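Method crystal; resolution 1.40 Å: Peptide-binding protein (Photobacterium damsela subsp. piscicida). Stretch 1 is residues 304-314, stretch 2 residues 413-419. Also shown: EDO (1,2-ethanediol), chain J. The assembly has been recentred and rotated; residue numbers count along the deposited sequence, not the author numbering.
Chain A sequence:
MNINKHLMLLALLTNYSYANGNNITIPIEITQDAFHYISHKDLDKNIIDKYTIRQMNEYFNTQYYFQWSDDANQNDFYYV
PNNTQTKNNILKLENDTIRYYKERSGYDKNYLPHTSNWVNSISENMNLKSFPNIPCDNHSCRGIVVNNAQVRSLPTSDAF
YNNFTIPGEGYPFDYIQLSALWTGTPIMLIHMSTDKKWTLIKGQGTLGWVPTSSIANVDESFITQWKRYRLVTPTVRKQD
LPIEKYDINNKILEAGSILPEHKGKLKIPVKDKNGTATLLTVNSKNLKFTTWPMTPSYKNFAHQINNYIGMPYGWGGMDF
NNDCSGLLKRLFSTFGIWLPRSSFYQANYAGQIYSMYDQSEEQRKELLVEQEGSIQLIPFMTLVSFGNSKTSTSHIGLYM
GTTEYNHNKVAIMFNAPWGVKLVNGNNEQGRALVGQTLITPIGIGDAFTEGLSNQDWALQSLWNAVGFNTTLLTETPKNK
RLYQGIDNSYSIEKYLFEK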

# COMPACT_ATOMS: atom_id res chain seq x y z
N GLN A 304 10.82 11.82 -3.95
CA GLN A 304 9.61 10.99 -3.96
C GLN A 304 8.87 11.10 -2.64
O GLN A 304 7.63 11.24 -2.63
CB GLN A 304 9.99 9.55 -4.26
CG GLN A 304 10.50 9.40 -5.67
CD GLN A 304 9.43 9.78 -6.68
OE1 GLN A 304 8.34 9.20 -6.70
NE2 GLN A 304 9.73 10.82 -7.50
N ILE A 305 9.59 11.06 -1.52
CA ILE A 305 8.96 11.30 -0.21
C ILE A 305 8.21 12.62 -0.21
O ILE A 305 7.03 12.70 0.18
CB ILE A 305 10.01 11.23 0.91
CG1 ILE A 305 10.36 9.76 1.19
CG2 ILE A 305 9.51 11.94 2.17
CD1 ILE A 305 11.58 9.61 2.06
N ASN A 306 8.86 13.67 -0.70
CA ASN A 306 8.23 14.98 -0.68
C ASN A 306 6.95 15.00 -1.51
O ASN A 306 6.01 15.75 -1.18
CB ASN A 306 9.22 16.03 -1.19
CG ASN A 306 10.23 16.45 -0.12
OD1 ASN A 306 10.13 15.99 1.04
ND2 ASN A 306 11.23 17.28 -0.48
N ASN A 307 6.90 14.23 -2.60
CA ASN A 307 5.70 14.21 -3.44
C ASN A 307 4.50 13.56 -2.76
O ASN A 307 3.35 13.79 -3.19
CB ASN A 307 5.95 13.47 -4.75
CG ASN A 307 6.84 14.24 -5.71
OD1 ASN A 307 7.05 15.46 -5.57
ND2 ASN A 307 7.36 13.55 -6.69
N TYR A 308 4.73 12.72 -1.73
CA TYR A 308 3.62 12.07 -1.03
C TYR A 308 3.12 12.85 0.17
O TYR A 308 1.99 12.60 0.63
CB TYR A 308 4.00 10.64 -0.55
CG TYR A 308 4.19 9.68 -1.69
CD1 TYR A 308 3.09 9.25 -2.45
CD2 TYR A 308 5.47 9.17 -1.99
CE1 TYR A 308 3.27 8.38 -3.53
CE2 TYR A 308 5.66 8.30 -3.08
CZ TYR A 308 4.56 7.91 -3.83
OH TYR A 308 4.73 7.06 -4.91
N ILE A 309 3.95 13.75 0.72
CA ILE A 309 3.56 14.46 1.93
C ILE A 309 2.29 15.24 1.67
O ILE A 309 2.16 15.91 0.64
CB ILE A 309 4.69 15.38 2.40
CG1 ILE A 309 5.92 14.54 2.86
CG2 ILE A 309 4.18 16.34 3.48
CD1 ILE A 309 7.18 15.37 3.25
N GLY A 310 1.35 15.13 2.59
CA GLY A 310 0.06 15.76 2.46
C GLY A 310 -1.01 14.90 1.78
O GLY A 310 -2.20 15.31 1.78
N MET A 311 -0.65 13.73 1.21
CA MET A 311 -1.69 12.86 0.67
C MET A 311 -2.61 12.39 1.80
O MET A 311 -2.11 11.95 2.85
CB MET A 311 -0.99 11.65 0.08
CG MET A 311 -1.97 10.58 -0.37
SD MET A 311 -1.23 9.19 -1.29
CE MET A 311 0.03 8.61 -0.13
N PRO A 312 -3.92 12.53 1.67
CA PRO A 312 -4.81 12.05 2.74
C PRO A 312 -4.59 10.57 3.02
O PRO A 312 -4.22 9.79 2.13
CB PRO A 312 -6.23 12.28 2.17
CG PRO A 312 -6.04 13.32 1.09
CD PRO A 312 -4.66 13.10 0.52
N TYR A 313 -4.84 10.19 4.28
CA TYR A 313 -4.83 8.77 4.66
C TYR A 313 -6.06 8.09 4.07
O TYR A 313 -7.20 8.45 4.38
CB TYR A 313 -4.89 8.68 6.19
CG TYR A 313 -4.86 7.24 6.70
CD1 TYR A 313 -6.05 6.48 6.78
CD2 TYR A 313 -3.65 6.64 7.04
CE1 TYR A 313 -6.02 5.17 7.23
CE2 TYR A 313 -3.61 5.32 7.48
CZ TYR A 313 -4.79 4.62 7.56
OH TYR A 313 -4.78 3.27 8.01
N GLY A 314 -5.82 7.05 3.26
CA GLY A 314 -6.91 6.25 2.71
C GLY A 314 -6.80 4.80 3.16
O GLY A 314 -5.94 4.07 2.63
N MET A 413 10.20 9.21 11.30
CA MET A 413 9.81 8.26 10.27
C MET A 413 8.91 8.93 9.23
O MET A 413 8.17 9.87 9.52
CB MET A 413 9.09 7.03 10.90
CG MET A 413 7.87 7.48 11.78
SD MET A 413 6.93 6.00 12.26
CE MET A 413 5.72 6.70 13.35
N PHE A 414 8.96 8.38 8.02
CA PHE A 414 8.03 8.75 6.95
C PHE A 414 6.86 7.79 7.05
O PHE A 414 7.07 6.56 7.09
CB PHE A 414 8.75 8.57 5.62
CG PHE A 414 7.87 8.72 4.41
CD1 PHE A 414 7.27 9.94 4.12
CD2 PHE A 414 7.73 7.68 3.50
CE1 PHE A 414 6.49 10.09 2.95
CE2 PHE A 414 6.97 7.83 2.35
CZ PHE A 414 6.36 9.05 2.06
N ASN A 415 5.63 8.29 7.16
CA ASN A 415 4.52 7.38 7.40
C ASN A 415 3.18 8.03 7.06
O ASN A 415 3.10 9.25 6.89
CB ASN A 415 4.58 6.80 8.84
CG ASN A 415 4.25 7.82 9.96
OD1 ASN A 415 3.41 7.57 10.82
ND2 ASN A 415 4.94 8.96 9.97
N ALA A 416 2.14 7.20 6.96
CA ALA A 416 0.77 7.64 6.75
C ALA A 416 -0.03 7.16 7.96
O ALA A 416 -0.46 6.00 8.00
CB ALA A 416 0.16 7.07 5.46
N PRO A 417 -0.20 7.99 8.98
CA PRO A 417 -0.99 7.60 10.15
C PRO A 417 -2.39 8.19 10.09
O PRO A 417 -2.56 9.31 9.58
CB PRO A 417 -0.22 8.24 11.30
CG PRO A 417 0.31 9.55 10.70
CD PRO A 417 0.56 9.24 9.20
N TRP A 418 -3.39 7.51 10.64
CA TRP A 418 -4.70 8.12 10.78
C TRP A 418 -4.75 8.98 12.03
O TRP A 418 -5.03 10.17 11.96
CB TRP A 418 -5.81 7.04 10.84
CG TRP A 418 -7.13 7.67 11.11
CD1 TRP A 418 -7.86 7.63 12.26
CD2 TRP A 418 -7.85 8.54 10.20
NE1 TRP A 418 -9.03 8.37 12.12
CE2 TRP A 418 -9.02 8.97 10.87
CE3 TRP A 418 -7.60 9.00 8.90
CZ2 TRP A 418 -9.96 9.79 10.26
CZ3 TRP A 418 -8.52 9.83 8.30
CH2 TRP A 418 -9.70 10.23 8.99
N GLY A 419 -4.50 8.41 13.20
CA GLY A 419 -4.52 9.18 14.43
C GLY A 419 -3.98 8.37 15.58
O GLY A 419 -3.96 7.13 15.53
C1 EDO J . -1.09 5.99 13.61
O1 EDO J . -2.43 5.84 13.12
C2 EDO J . -0.75 5.11 14.81
O2 EDO J . -1.64 5.44 15.89

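Residues 304-314 carry the last part of a helix into a loop, and residues 413-419 run from the end of a strand into a loop of their own. No hydrogen bond links the two stretches; they are held by apolar and aromatic packing, which buries 376 Å² summed over both sides. The contact has two centres, one where the helix meets Phe414 and one where Tyr313 meets the segment from Ala416 to Trp418.

Gln304 makes no contact with the second stretch, but its carbonyl accepts weak hydrogen bonds from the amides of Asn307 and Tyr308. The first centre begins at Ile305, whose CA lies 7.7 Å from the CA of Phe414. The CA-to-CB bond of Phe414 points toward the first stretch, and its ring presents a face to the isoleucine: Ile305 CG1 sits 3.9 Å from the centroid of the Phe414 ring and only 5° off its normal, a CH-pi contact of nearly ideal alignment. Ile305 CG2 also approaches Phe414 CD1 to 3.6 Å, so both branches of the side chain lie against the ring.

Asn306 and Asn307 take no part in the contact. One residue further on, Tyr308 meets the rim of the same ring, with its CB 3.9 Å from Phe414 CZ and near the phenyl plane. Ile309 adds a looser apolar contact at this edge, CG1 to Phe414 CE1 at 4.5 Å. Phe414 is thus covered by isoleucine on one face and bordered by aliphatic carbons along its edge.

A type II beta turn from Tyr308 to Met311 then redirects the chain, closed by a hydrogen bond from Met311 N to Tyr308 O of 2.9 Å. Gly310 adopts phi/psi of 90/-8°, where a CB would be jammed against the carbonyl oxygen of Ile309.

Beyond Pro312, Tyr313 forms the second centre and has the largest area covered by the opposing stretch. Its CA-to-CB bond points toward the second stretch, chi1 is in the t rotamer, and CD2 of Tyr313 packs 4.1 Å from Ala416 CB. Ala416 O lies 3.3 Å from Tyr313 CE2, at the ring edge; this carbonyl is buried without a hydrogen-bonding partner. Over one face of the tyrosine, Trp418 CB stands 4.0 Å from the ring centroid, 7° off the normal, in a second CH-pi contact. The indole extends past the phenol, bringing Trp418 CE3 within 3.6 Å of Tyr313 CD1, although the two rings meet obliquely, their planes at 58°. Gly314 leaves the contact.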